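Side-chain contacts in BpsB (PgaB), Poly-beta-1,6-N-acetyl-D-glucosamine N-deacetylase (Bordetella bronchiseptica RB50, PDB 5BU6), which removes acetyl groups from poly-beta-1,6-N-acetyl-D-glucosamine for biofilm formation, probably as a metal-dependent family 4 carbohydrate esterase: residues A[18-23]-A[86-91]; A[80-85]-A[95-100]; A[138-143]-A[149-154]; A[205-208]-A[214-217]. The protein carries 5 engineered substitutions. All coordinates share one frame; numbering follows the deposited sequence.

Overall arrangement
Along the chain contacts 1 and 2 interlock, their segments alternating, while contacts 3 and 4 follow in series. Contacts 1 and 2, with centres about 9 Å apart, share helix 88-100 and reach the neighbouring parallel strands 14-20 and 77-83. Contact 3 packs helix 137-145 on strand 149-153 of the same sheet, its centre about 10 Å from that of contact 2. Contact 4 joins helix 189-211 to the loop before strand 217-219; its centre and that of contact 3 are about 9 Å apart, and the Glu150-Arg216 salt bridge ties the two. The buried contacts 2 and 3 hold the elements whose ends supply Asp84 and His154 to one nickel ion.

Contact 1: A[18-23]-A[86-91]; sequences MHDVRD and YASTYT
Asp20 and Ser88 face each other where the end of strand 14-20 passes the start of helix 88-100, with 8.7 Å between their CA atoms. A type I beta turn, closed by Asp23 N donating to Asp20 O over 2.9 Å, follows the strand and brings Asp23 up to Tyr86, CA to CA 8.4 Å. The main overlap is a stack of the Asp23 carboxylate on one face of the Tyr86 ring. The two planes are only 11° apart, and Asp23 OD2 sits above the ring centre while Asp23 OD1 lies 3.7 Å from Tyr86 CG. Chi1 of Asp23 (-67°) brings the group over to the ring and chi2 (133°) turns it flat, though this aspartate is poorly ordered. Phe134 also stacks on the Tyr86 ring. Nearer the strand, Asp20 OD2 approaches Ser88 OG at 3.8 Å, a loose polar contact. Arg22 N donates to Asp20 OD1 over 3.0 Å, from above the carboxylate plane, forming an Asx turn. The contact thus joins a turn braced by its own bonds to an aromatic ring; a carboxylate over a pi cloud is probably electrostatically neutral at best, so the stack rests on flat van der Waals contact.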
loop_
_atom_site.group_PDB
_atom_site.type_symbol
_atom_site.label_atom_id
_atom_site.label_comp_id
_atom_site.label_asym_id
_atom_site.label_seq_id
_atom_site.Cartn_x
_atom_site.Cartn_y
_atom_site.Cartn_z
ATOM N N MET A 18 2.047 -2.565 -7.993
ATOM C CA MET A 18 3.173 -2.358 -8.895
ATOM C C MET A 18 4.384 -1.840 -8.137
ATOM O O MET A 18 4.284 -0.884 -7.383
ATOM C CB MET A 18 2.814 -1.367 -9.996
ATOM C CG MET A 18 2.755 -1.953 -11.369
ATOM S SD MET A 18 1.209 -2.825 -11.603
ATOM C CE MET A 18 0.034 -1.520 -11.266
ATOM N N HIS A 19 5.531 -2.459 -8.373
ATOM C CA HIS A 19 6.751 -2.117 -7.642
ATOM C C HIS A 19 7.852 -1.803 -8.657
ATOM O O HIS A 19 8.104 -2.593 -9.565
ATOM C CB HIS A 19 7.132 -3.289 -6.719
ATOM C CG HIS A 19 8.366 -3.066 -5.899
ATOM N ND1 HIS A 19 8.379 -2.282 -4.764
ATOM C CD2 HIS A 19 9.624 -3.554 -6.033
ATOM C CE1 HIS A 19 9.593 -2.285 -4.242
ATOM N NE2 HIS A 19 10.368 -3.048 -4.993
ATOM N N ASP A 20 8.470 -0.639 -8.532
ATOM C CA ASP A 20 9.584 -0.267 -9.402
ATOM C C ASP A 20 10.816 -1.042 -8.948
ATOM O O ASP A 20 11.236 -0.934 -7.798
ATOM C CB ASP A 20 9.824 1.247 -9.345
ATOM C CG ASP A 20 10.838 1.735 -10.375
ATOM O OD1 ASP A 20 11.756 0.979 -10.768
ATOM O OD2 ASP A 20 10.722 2.914 -10.774
ATOM N N VAL A 21 11.389 -1.824 -9.851
ATOM C CA VAL A 21 12.508 -2.697 -9.504
ATOM C C VAL A 21 13.729 -1.896 -9.013
ATOM O O VAL A 21 14.534 -2.397 -8.232
ATOM C CB VAL A 21 12.888 -3.594 -10.709
ATOM C CG1 VAL A 21 13.534 -2.770 -11.825
ATOM C CG2 VAL A 21 13.785 -4.750 -10.275
ATOM N N ARG A 22 13.845 -0.642 -9.441
ATOM C CA ARG A 22 14.975 0.198 -9.041
ATOM C C ARG A 22 14.868 0.662 -7.587
ATOM O O ARG A 22 15.788 1.281 -7.054
ATOM C CB ARG A 22 15.096 1.411 -9.971
ATOM N N ASP A 23 13.742 0.367 -6.950
ATOM C CA ASP A 23 13.582 0.624 -5.522
ATOM C C ASP A 23 13.664 -0.711 -4.786
ATOM O O ASP A 23 12.740 -1.122 -4.074
ATOM C CB ASP A 23 12.272 1.366 -5.260
ATOM C CG ASP A 23 12.284 2.773 -5.847
ATOM O OD1 ASP A 23 11.303 3.174 -6.516
ATOM O OD2 ASP A 23 13.298 3.481 -5.643
ATOM N N TYR A 86 7.606 6.934 -3.592
ATOM C CA TYR A 86 8.822 7.435 -4.235
ATOM C C TYR A 86 8.512 8.492 -5.311
ATOM O O TYR A 86 7.391 8.564 -5.802
ATOM C CB TYR A 86 9.621 6.276 -4.824
ATOM C CG TYR A 86 10.416 5.501 -3.783
ATOM C CD1 TYR A 86 11.665 5.957 -3.347
ATOM C CD2 TYR A 86 9.933 4.322 -3.244
ATOM C CE1 TYR A 86 12.394 5.249 -2.410
ATOM C CE2 TYR A 86 10.656 3.607 -2.302
ATOM C CZ TYR A 86 11.881 4.072 -1.889
ATOM O OH TYR A 86 12.600 3.360 -0.951
ATOM N N ALA A 87 9.516 9.302 -5.677
ATOM C CA ALA A 87 9.304 10.444 -6.571
ATOM C C ALA A 87 8.803 10.045 -7.949
ATOM O O ALA A 87 8.030 10.781 -8.571
ATOM C CB ALA A 87 10.597 11.264 -6.713
ATOM N N SER A 88 9.241 8.883 -8.433
ATOM C CA SER A 88 8.876 8.440 -9.771
ATOM C C SER A 88 7.370 8.167 -9.890
ATOM O O SER A 88 6.817 8.151 -10.990
ATOM C CB SER A 88 9.657 7.198 -10.140
ATOM O OG SER A 88 9.257 6.133 -9.296
ATOM N N THR A 89 6.707 7.958 -8.761
ATOM C CA THR A 89 5.249 7.828 -8.771
ATOM C C THR A 89 4.607 9.075 -9.376
ATOM O O THR A 89 3.614 8.989 -10.095
ATOM C CB THR A 89 4.691 7.581 -7.370
ATOM O OG1 THR A 89 5.219 6.341 -6.883
ATOM C CG2 THR A 89 3.159 7.466 -7.419
ATOM N N TYR A 90 5.201 10.231 -9.123
ATOM C CA TYR A 90 4.649 11.484 -9.635
ATOM C C TYR A 90 5.147 11.814 -11.045
ATOM O O TYR A 90 4.397 12.275 -11.905
ATOM C CB TYR A 90 4.980 12.634 -8.676
ATOM C CG TYR A 90 4.486 13.981 -9.159
ATOM C CD1 TYR A 90 3.167 14.371 -8.944
ATOM C CD2 TYR A 90 5.315 14.839 -9.864
ATOM C CE1 TYR A 90 2.696 15.597 -9.389
ATOM C CE2 TYR A 90 4.853 16.073 -10.317
ATOM C CZ TYR A 90 3.527 16.437 -10.071
ATOM O OH TYR A 90 3.033 17.642 -10.507
ATOM N N THR A 91 6.433 11.620 -11.295
ATOM C CA THR A 91 6.970 12.053 -12.569
ATOM C C THR A 91 6.780 11.032 -13.662
ATOM O O THR A 91 6.781 11.386 -14.842
ATOM C CB THR A 91 8.473 12.379 -12.438
ATOM O OG1 THR A 91 9.146 11.233 -11.917
ATOM C CG2 THR A 91 8.659 13.503 -11.463
#

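Contact 2: A[80-85]-A[95-100]; sequences LTFDDG and PLLAAF. Engineered in segment 95-100: Ala98 (natural residue Lys), Ala99 (natural residue Lys). With NI (nickel (II) ion), chain C.
Leu97 reaches from helix 88-100 with one methyl, CD2, and overlaps both Phe82 and Leu80 on strand 77-83. The same carbon serves both neighbours: Leu97 CD2 lies 4.4 Å from Phe82 CE1 and 4.5 Å from Leu80 CD1. It approaches the phenylalanine ring obliquely, while the two leucines meet by their terminal methyls. Leu97 extends away from its helix with CG beside the backbone N (chi1 -67°); CD1 is the methyl that continues the chain (chi2 177°), and CD2, the other branch, makes both contacts. Leu80 and Phe82 are alternate residues of strand 77-83, and their side chains therefore leave the sheet on the same side, toward the helix. The distances are those of light apolar contact, and all three side chains are buried. Met18 of the adjacent strand packs against both Leu80 and Phe82, and Phe47 and Tyr102 also touch Leu97.

Past the strand, Asp84 OD1 binds the nickel ion at 2.1 Å, in a site whose other ligands include His154, His159 and two waters. Asp83 OD2 accepts a 2.7 Å hydrogen bond from water 1, itself a nickel ligand, and so belongs to the second shell. Helix 88-100 is the crossover of a beta-alpha-beta unit with strands 77-83 and 104-108, and a metal-binding aspartate just past such a strand is typical of the polysaccharide deacetylase fold.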
loop_
_atom_site.group_PDB
_atom_site.type_symbol
_atom_site.label_atom_id
_atom_site.label_comp_id
_atom_site.label_asym_id
_atom_site.label_seq_id
_atom_site.Cartn_x
_atom_site.Cartn_y
_atom_site.Cartn_z
ATOM N N LEU A 80 -5.361 -0.798 -9.731
ATOM C CA LEU A 80 -3.906 -0.615 -9.788
ATOM C C LEU A 80 -3.463 0.138 -8.542
ATOM O O LEU A 80 -4.093 1.152 -8.169
ATOM C CB LEU A 80 -3.513 0.185 -11.042
ATOM C CG LEU A 80 -4.022 -0.279 -12.397
ATOM C CD1 LEU A 80 -3.586 0.728 -13.477
ATOM C CD2 LEU A 80 -3.506 -1.689 -12.707
ATOM N N THR A 81 -2.410 -0.349 -7.882
ATOM C CA THR A 81 -1.912 0.310 -6.690
ATOM C C THR A 81 -0.390 0.505 -6.787
ATOM O O THR A 81 0.317 -0.337 -7.359
ATOM C CB THR A 81 -2.260 -0.480 -5.405
ATOM O OG1 THR A 81 -1.463 -1.664 -5.325
ATOM C CG2 THR A 81 -3.757 -0.869 -5.396
ATOM N N PHE A 82 0.061 1.645 -6.278
ATOM C CA PHE A 82 1.464 2.065 -6.285
ATOM C C PHE A 82 1.844 2.529 -4.871
ATOM O O PHE A 82 1.425 3.603 -4.448
ATOM C CB PHE A 82 1.683 3.197 -7.295
ATOM C CG PHE A 82 1.351 2.815 -8.705
ATOM C CD1 PHE A 82 0.046 2.936 -9.182
ATOM C CD2 PHE A 82 2.332 2.313 -9.547
ATOM C CE1 PHE A 82 -0.275 2.565 -10.480
ATOM C CE2 PHE A 82 2.030 1.939 -10.852
ATOM C CZ PHE A 82 0.713 2.067 -11.321
ATOM N N ASP A 83 2.606 1.730 -4.130
ATOM C CA ASP A 83 2.912 2.102 -2.741
ATOM C C ASP A 83 4.337 2.636 -2.579
ATOM O O ASP A 83 5.166 2.456 -3.461
ATOM C CB ASP A 83 2.706 0.919 -1.789
ATOM C CG ASP A 83 1.882 -0.205 -2.399
ATOM O OD1 ASP A 83 0.754 0.058 -2.870
ATOM O OD2 ASP A 83 2.367 -1.361 -2.390
ATOM N N ASP A 84 4.567 3.310 -1.447
ATOM C CA ASP A 84 5.875 3.707 -0.895
ATOM C C ASP A 84 6.159 5.177 -1.165
ATOM O O ASP A 84 6.970 5.785 -0.476
ATOM C CB ASP A 84 7.039 2.862 -1.410
ATOM C CG ASP A 84 7.067 1.462 -0.824
ATOM O OD1 ASP A 84 6.107 1.068 -0.138
ATOM O OD2 ASP A 84 8.059 0.735 -1.066
ATOM N N GLY A 85 5.491 5.754 -2.158
ATOM C CA GLY A 85 5.534 7.194 -2.343
ATOM C C GLY A 85 6.853 7.748 -2.867
ATOM O O GLY A 85 7.190 8.909 -2.619
ATOM N N PRO A 95 1.688 10.688 -15.074
ATOM C CA PRO A 95 1.297 11.085 -16.436
ATOM C C PRO A 95 0.869 9.913 -17.311
ATOM O O PRO A 95 0.147 10.130 -18.274
ATOM C CB PRO A 95 2.561 11.758 -16.998
ATOM C CG PRO A 95 3.662 11.328 -16.127
ATOM C CD PRO A 95 3.101 11.015 -14.791
ATOM N N LEU A 96 1.279 8.693 -16.986
ATOM C CA LEU A 96 0.760 7.542 -17.705
ATOM C C LEU A 96 -0.684 7.263 -17.288
ATOM O O LEU A 96 -1.522 6.929 -18.118
ATOM C CB LEU A 96 1.631 6.310 -17.471
ATOM C CG LEU A 96 2.838 6.124 -18.394
ATOM C CD1 LEU A 96 3.562 4.840 -18.036
ATOM C CD2 LEU A 96 2.418 6.109 -19.856
ATOM N N LEU A 97 -0.973 7.382 -16.001
ATOM C CA LEU A 97 -2.347 7.241 -15.543
ATOM C C LEU A 97 -3.250 8.232 -16.270
ATOM O O LEU A 97 -4.336 7.881 -16.721
ATOM C CB LEU A 97 -2.430 7.461 -14.041
ATOM C CG LEU A 97 -1.747 6.384 -13.201
ATOM C CD1 LEU A 97 -1.847 6.752 -11.746
ATOM C CD2 LEU A 97 -2.381 5.014 -13.444
ATOM N N ALA A 98 -2.783 9.468 -16.400
ATOM C CA ALA A 98 -3.543 10.497 -17.107
ATOM C C ALA A 98 -3.732 10.156 -18.580
ATOM O O ALA A 98 -4.830 10.288 -19.121
ATOM C CB ALA A 98 -2.863 11.846 -16.959
ATOM N N ALA A 99 -2.657 9.720 -19.231
ATOM C CA ALA A 99 -2.691 9.429 -20.655
ATOM C C ALA A 99 -3.620 8.262 -20.994
ATOM O O ALA A 99 -4.279 8.280 -22.023
ATOM C CB ALA A 99 -1.283 9.144 -21.164
ATOM N N PHE A 100 -3.668 7.252 -20.132
ATOM C CA PHE A 100 -4.548 6.102 -20.352
ATOM C C PHE A 100 -5.918 6.295 -19.701
ATOM O O PHE A 100 -6.824 5.493 -19.910
ATOM C CB PHE A 100 -3.902 4.825 -19.801
ATOM C CG PHE A 100 -2.852 4.232 -20.705
ATOM C CD1 PHE A 100 -1.568 4.755 -20.738
ATOM C CD2 PHE A 100 -3.148 3.134 -21.505
ATOM C CE1 PHE A 100 -0.596 4.207 -21.586
ATOM C CE2 PHE A 100 -2.181 2.578 -22.343
ATOM C CZ PHE A 100 -0.904 3.117 -22.376
HETATM NI NI NI C . 5.704 -0.864 0.569
HETATM O O HOH W 1 4.850 -1.181 -1.352
HETATM O O HOH W 2 7.480 -1.587 -0.442
#

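Contact 3: A[138-143]-A[149-154]; sequences AQLREM and VELASH. With NI (nickel (II) ion), chain C; EDO (1,2-ethanediol), chain J.
Leu140 and Leu151 both set CG beside the backbone N (chi1 -75° and -66°), which sends their branches into the layer between helix 137-145 and strand 149-153. There Leu140 CD2 meets Leu151 CD2 at 3.9 Å, the two side chains crossing obliquely. One helical turn further on, the backbones close to 5.8 Å between the CA atoms of Met143 and Val149. At this end it is the root of the methionine that touches: Met143 CB lies 4.0 Å from Val149 CG2. The rest of the chain runs out past Tyr90 and Phe94 of helix 88-100, and the bend at chi3 (-53°) folds the terminal methyl back. Val149 CB also rests 3.5 Å from the carbonyl oxygen Met143 O, which accepts a hydrogen bond from Ser146 OG.

On the other side of the strand, Glu150 points away from the helix, and its OE1 accepts a 2.8 Å hydrogen bond from O2 of an ethanediol that probably came from the crystallisation liquor; Glu150 OE2 is salt-bridged to Arg216. After the strand, His154 NE2 binds nickel at 2.2 Å. The other ring nitrogen, His154 ND1, is hydrogen-bonded to Val219 O, a second-shell bond that helps set the ring's rotation. The chemistry therefore changes along one strand: buried hydrocarbon joins it to its helix, and its end delivers a held imidazole to the metal.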
loop_
_atom_site.group_PDB
_atom_site.type_symbol
_atom_site.label_atom_id
_atom_site.label_comp_id
_atom_site.label_asym_id
_atom_site.label_seq_id
_atom_site.Cartn_x
_atom_site.Cartn_y
_atom_site.Cartn_z
ATOM N N ALA A 138 2.891 18.342 -1.693
ATOM C CA ALA A 138 2.250 19.133 -2.748
ATOM C C ALA A 138 1.969 18.268 -3.963
ATOM O O ALA A 138 0.893 18.349 -4.576
ATOM C CB ALA A 138 3.114 20.300 -3.134
ATOM N N GLN A 139 2.938 17.427 -4.311
ATOM C CA GLN A 139 2.758 16.482 -5.410
ATOM C C GLN A 139 1.627 15.471 -5.123
ATOM O O GLN A 139 0.792 15.205 -5.987
ATOM C CB GLN A 139 4.081 15.749 -5.704
ATOM C CG GLN A 139 5.086 16.637 -6.448
ATOM C CD GLN A 139 6.502 16.096 -6.416
ATOM O OE1 GLN A 139 6.802 15.128 -5.725
ATOM N NE2 GLN A 139 7.386 16.742 -7.153
ATOM N N LEU A 140 1.583 14.923 -3.916
ATOM C CA LEU A 140 0.490 14.017 -3.558
ATOM C C LEU A 140 -0.876 14.683 -3.617
ATOM O O LEU A 140 -1.856 14.076 -4.079
ATOM C CB LEU A 140 0.691 13.439 -2.151
ATOM C CG LEU A 140 1.759 12.348 -2.073
ATOM C CD1 LEU A 140 2.206 12.186 -0.640
ATOM C CD2 LEU A 140 1.222 11.020 -2.608
ATOM N N ARG A 141 -0.952 15.919 -3.133
ATOM C CA ARG A 141 -2.205 16.647 -3.152
ATOM C C ARG A 141 -2.655 16.872 -4.592
ATOM O O ARG A 141 -3.844 16.779 -4.897
ATOM C CB ARG A 141 -2.067 17.981 -2.416
ATOM C CG ARG A 141 -3.318 18.844 -2.454
ATOM C CD ARG A 141 -3.178 20.000 -1.474
ATOM N NE ARG A 141 -4.061 21.132 -1.776
ATOM C CZ ARG A 141 -5.346 21.203 -1.431
ATOM N NH1 ARG A 141 -6.062 22.280 -1.740
ATOM N NH2 ARG A 141 -5.917 20.196 -0.782
ATOM N N GLU A 142 -1.710 17.152 -5.486
ATOM C CA GLU A 142 -2.064 17.347 -6.885
ATOM C C GLU A 142 -2.668 16.080 -7.506
ATOM O O GLU A 142 -3.655 16.153 -8.244
ATOM C CB GLU A 142 -0.853 17.790 -7.702
ATOM C CG GLU A 142 -1.205 18.114 -9.145
ATOM C CD GLU A 142 -0.024 18.626 -9.946
ATOM O OE1 GLU A 142 0.819 19.344 -9.370
ATOM O OE2 GLU A 142 0.061 18.306 -11.152
ATOM N N MET A 143 -2.081 14.927 -7.197
ATOM C CA MET A 143 -2.590 13.655 -7.696
ATOM C C MET A 143 -3.991 13.385 -7.167
ATOM O O MET A 143 -4.882 12.945 -7.896
ATOM C CB MET A 143 -1.653 12.513 -7.304
ATOM C CG MET A 143 -0.319 12.573 -8.037
ATOM S SD MET A 143 0.632 11.044 -7.985
ATOM C CE MET A 143 0.686 10.713 -6.234
ATOM N N VAL A 149 -6.579 9.564 -8.565
ATOM C CA VAL A 149 -5.777 8.869 -7.567
ATOM C C VAL A 149 -6.437 8.872 -6.192
ATOM O O VAL A 149 -6.811 9.915 -5.691
ATOM C CB VAL A 149 -4.385 9.515 -7.458
ATOM C CG1 VAL A 149 -3.624 8.970 -6.267
ATOM C CG2 VAL A 149 -3.603 9.325 -8.761
ATOM N N GLU A 150 -6.547 7.698 -5.589
ATOM C CA GLU A 150 -7.020 7.545 -4.206
ATOM C C GLU A 150 -5.794 7.419 -3.319
ATOM O O GLU A 150 -4.928 6.580 -3.568
ATOM C CB GLU A 150 -7.894 6.300 -4.064
ATOM C CG GLU A 150 -8.182 5.866 -2.632
ATOM C CD GLU A 150 -9.589 6.234 -2.171
ATOM O OE1 GLU A 150 -10.363 6.790 -2.981
ATOM O OE2 GLU A 150 -9.923 5.963 -0.998
ATOM N N LEU A 151 -5.706 8.249 -2.292
ATOM C CA LEU A 151 -4.591 8.149 -1.355
ATOM C C LEU A 151 -4.960 7.172 -0.249
ATOM O O LEU A 151 -6.102 7.146 0.243
ATOM C CB LEU A 151 -4.244 9.519 -0.769
ATOM C CG LEU A 151 -3.699 10.588 -1.716
ATOM C CD1 LEU A 151 -3.244 11.821 -0.920
ATOM C CD2 LEU A 151 -2.572 10.050 -2.574
ATOM N N ALA A 152 -3.988 6.363 0.135
ATOM C CA ALA A 152 -4.163 5.384 1.186
ATOM C C ALA A 152 -2.993 5.475 2.150
ATOM O O ALA A 152 -1.953 6.021 1.807
ATOM C CB ALA A 152 -4.249 3.970 0.589
ATOM N N SER A 153 -3.164 4.935 3.347
ATOM C CA SER A 153 -2.052 4.782 4.274
ATOM C C SER A 153 -1.231 3.548 3.919
ATOM O O SER A 153 -1.791 2.479 3.666
ATOM C CB SER A 153 -2.561 4.678 5.710
ATOM O OG SER A 153 -1.521 4.438 6.636
ATOM N N HIS A 154 0.092 3.709 3.914
ATOM C CA HIS A 154 1.021 2.568 3.915
ATOM C C HIS A 154 1.682 2.481 5.288
ATOM O O HIS A 154 2.816 2.026 5.402
ATOM C CB HIS A 154 2.072 2.722 2.801
ATOM C CG HIS A 154 2.627 1.427 2.306
ATOM N ND1 HIS A 154 2.025 0.211 2.561
ATOM C CD2 HIS A 154 3.736 1.154 1.579
ATOM C CE1 HIS A 154 2.744 -0.758 2.017
ATOM N NE2 HIS A 154 3.777 -0.210 1.398
HETATM NI NI NI C . 5.704 -0.864 0.569
HETATM C C1 EDO J . -10.366 8.118 -6.607
HETATM O O1 EDO J . -9.788 7.401 -7.705
HETATM C C2 EDO J . -11.678 7.448 -6.192
HETATM O O2 EDO J . -11.450 6.227 -5.467
HETATM O O HOH W 1 4.850 -1.181 -1.352
HETATM O O HOH W 2 7.480 -1.587 -0.442
#

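Contact 4: A[205-208]-A[214-217]; sequences HLIR and TIRS. Engineered in segment 205-208: His205 (natural residue Asp). With SCN (thiocyanate ion), chain H.
Ile207 and Arg208 carry this contact, against Ile215 and Thr214. The helical segment begins with His205, an engineered residue (aspartate in the natural sequence), which turns away from the loop. Its NE2 donates a 2.8 Å hydrogen bond to the nitrogen of a thiocyanate ion, probably from the crystallisation liquor; that nitrogen lies in the ring plane, at the edge, and the angle at the hydrogen is 161°. Leu206 comes next and packs on Thr110 and His156.

Ile207 points toward the loop. Its branch methyl touches in kind, Ile207 CG2 to Ile215 CG2 at 3.6 Å, and Ile207 CD1 joins in at 3.8 Å from the same Ile215 CG2. The two buried side chains cross at about a right angle, and the methyl of Ile215 is presented because its CG2 stands beside the backbone N while CG1 takes the position between N and the carbonyl carbon (chi1 62°). Arg208, last in the segment, is exposed and extended from CG to NE; it runs alongside Thr214 in the same direction, with Thr214 OG1 over one face of the guanidinium, 3.6 Å from Arg208 NE.

The contact fastens the late part of helix 189-211 to the loop that leads into strand 217-219. Ile207 also touches Thr110 of helix 110-113 and Ile215 touches Ser153 of strand 149-153, to which a Ser217-Ser153 backbone hydrogen bond and the Arg216-Glu150 salt bridge tie the loop.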
loop_
_atom_site.group_PDB
_atom_site.type_symbol
_atom_site.label_atom_id
_atom_site.label_comp_id
_atom_site.label_asym_id
_atom_site.label_seq_id
_atom_site.Cartn_x
_atom_site.Cartn_y
_atom_site.Cartn_z
ATOM N N HIS A 205 -4.078 11.343 9.964
ATOM C CA HIS A 205 -4.049 12.768 10.263
ATOM C C HIS A 205 -3.058 13.517 9.357
ATOM O O HIS A 205 -3.380 14.580 8.826
ATOM C CB HIS A 205 -3.719 13.012 11.725
ATOM C CG HIS A 205 -3.179 14.381 11.986
ATOM N ND1 HIS A 205 -3.988 15.489 12.117
ATOM C CD2 HIS A 205 -1.904 14.829 12.093
ATOM C CE1 HIS A 205 -3.237 16.556 12.314
ATOM N NE2 HIS A 205 -1.970 16.183 12.305
ATOM N N LEU A 206 -1.861 12.966 9.175
ATOM C CA LEU A 206 -0.864 13.651 8.353
ATOM C C LEU A 206 -1.363 13.818 6.918
ATOM O O LEU A 206 -1.185 14.878 6.321
ATOM C CB LEU A 206 0.472 12.900 8.364
ATOM C CG LEU A 206 1.232 13.060 9.685
ATOM C CD1 LEU A 206 2.448 12.149 9.698
ATOM C CD2 LEU A 206 1.631 14.523 9.922
ATOM N N ILE A 207 -1.987 12.771 6.374
ATOM C CA ILE A 207 -2.499 12.842 5.013
ATOM C C ILE A 207 -3.604 13.876 4.880
ATOM O O ILE A 207 -3.562 14.728 3.982
ATOM C CB ILE A 207 -2.987 11.456 4.520
ATOM C CG1 ILE A 207 -1.782 10.516 4.346
ATOM C CG2 ILE A 207 -3.746 11.586 3.212
ATOM C CD1 ILE A 207 -2.165 9.040 4.153
ATOM N N ARG A 208 -4.574 13.849 5.789
ATOM C CA ARG A 208 -5.593 14.891 5.768
ATOM C C ARG A 208 -5.029 16.297 5.953
ATOM O O ARG A 208 -5.449 17.218 5.258
ATOM C CB ARG A 208 -6.662 14.643 6.837
ATOM C CG ARG A 208 -7.856 15.564 6.647
ATOM C CD ARG A 208 -8.953 15.345 7.654
ATOM N NE ARG A 208 -10.113 16.149 7.292
ATOM C CZ ARG A 208 -11.141 16.387 8.098
ATOM N NH1 ARG A 208 -12.151 17.135 7.674
ATOM N NH2 ARG A 208 -11.161 15.880 9.324
ATOM N N THR A 214 -9.410 12.638 3.348
ATOM C CA THR A 214 -9.722 11.708 4.432
ATOM C C THR A 214 -9.578 10.278 3.911
ATOM O O THR A 214 -10.399 9.836 3.117
ATOM C CB THR A 214 -11.166 11.915 4.972
ATOM O OG1 THR A 214 -11.275 13.215 5.559
ATOM C CG2 THR A 214 -11.520 10.856 6.020
ATOM N N ILE A 215 -8.554 9.556 4.351
ATOM C CA ILE A 215 -8.309 8.236 3.783
ATOM C C ILE A 215 -9.279 7.240 4.409
ATOM O O ILE A 215 -9.858 7.505 5.466
ATOM C CB ILE A 215 -6.895 7.740 4.004
ATOM C CG1 ILE A 215 -6.600 7.601 5.500
ATOM C CG2 ILE A 215 -5.906 8.658 3.339
ATOM C CD1 ILE A 215 -5.364 6.758 5.764
ATOM N N ARG A 216 -9.440 6.094 3.757
ATOM C CA ARG A 216 -10.342 5.080 4.266
ATOM C C ARG A 216 -9.763 3.692 4.084
ATOM O O ARG A 216 -10.445 2.703 4.316
ATOM C CB ARG A 216 -11.700 5.181 3.573
ATOM C CG ARG A 216 -11.594 5.347 2.085
ATOM C CD ARG A 216 -12.931 5.682 1.448
ATOM N NE ARG A 216 -12.724 6.117 0.072
ATOM C CZ ARG A 216 -13.691 6.497 -0.754
ATOM N NH1 ARG A 216 -13.388 6.873 -1.987
ATOM N NH2 ARG A 216 -14.954 6.497 -0.353
ATOM N N SER A 217 -8.495 3.619 3.686
ATOM C CA SER A 217 -7.887 2.332 3.412
ATOM C C SER A 217 -6.439 2.263 3.903
ATOM O O SER A 217 -5.757 3.296 3.984
ATOM C CB SER A 217 -7.952 2.045 1.906
ATOM O OG SER A 217 -7.398 3.125 1.178
HETATM S S SCN H . 1.952 19.615 10.885
HETATM C C SCN H . 0.656 18.779 11.834
HETATM N N SCN H . -0.155 18.261 12.427
#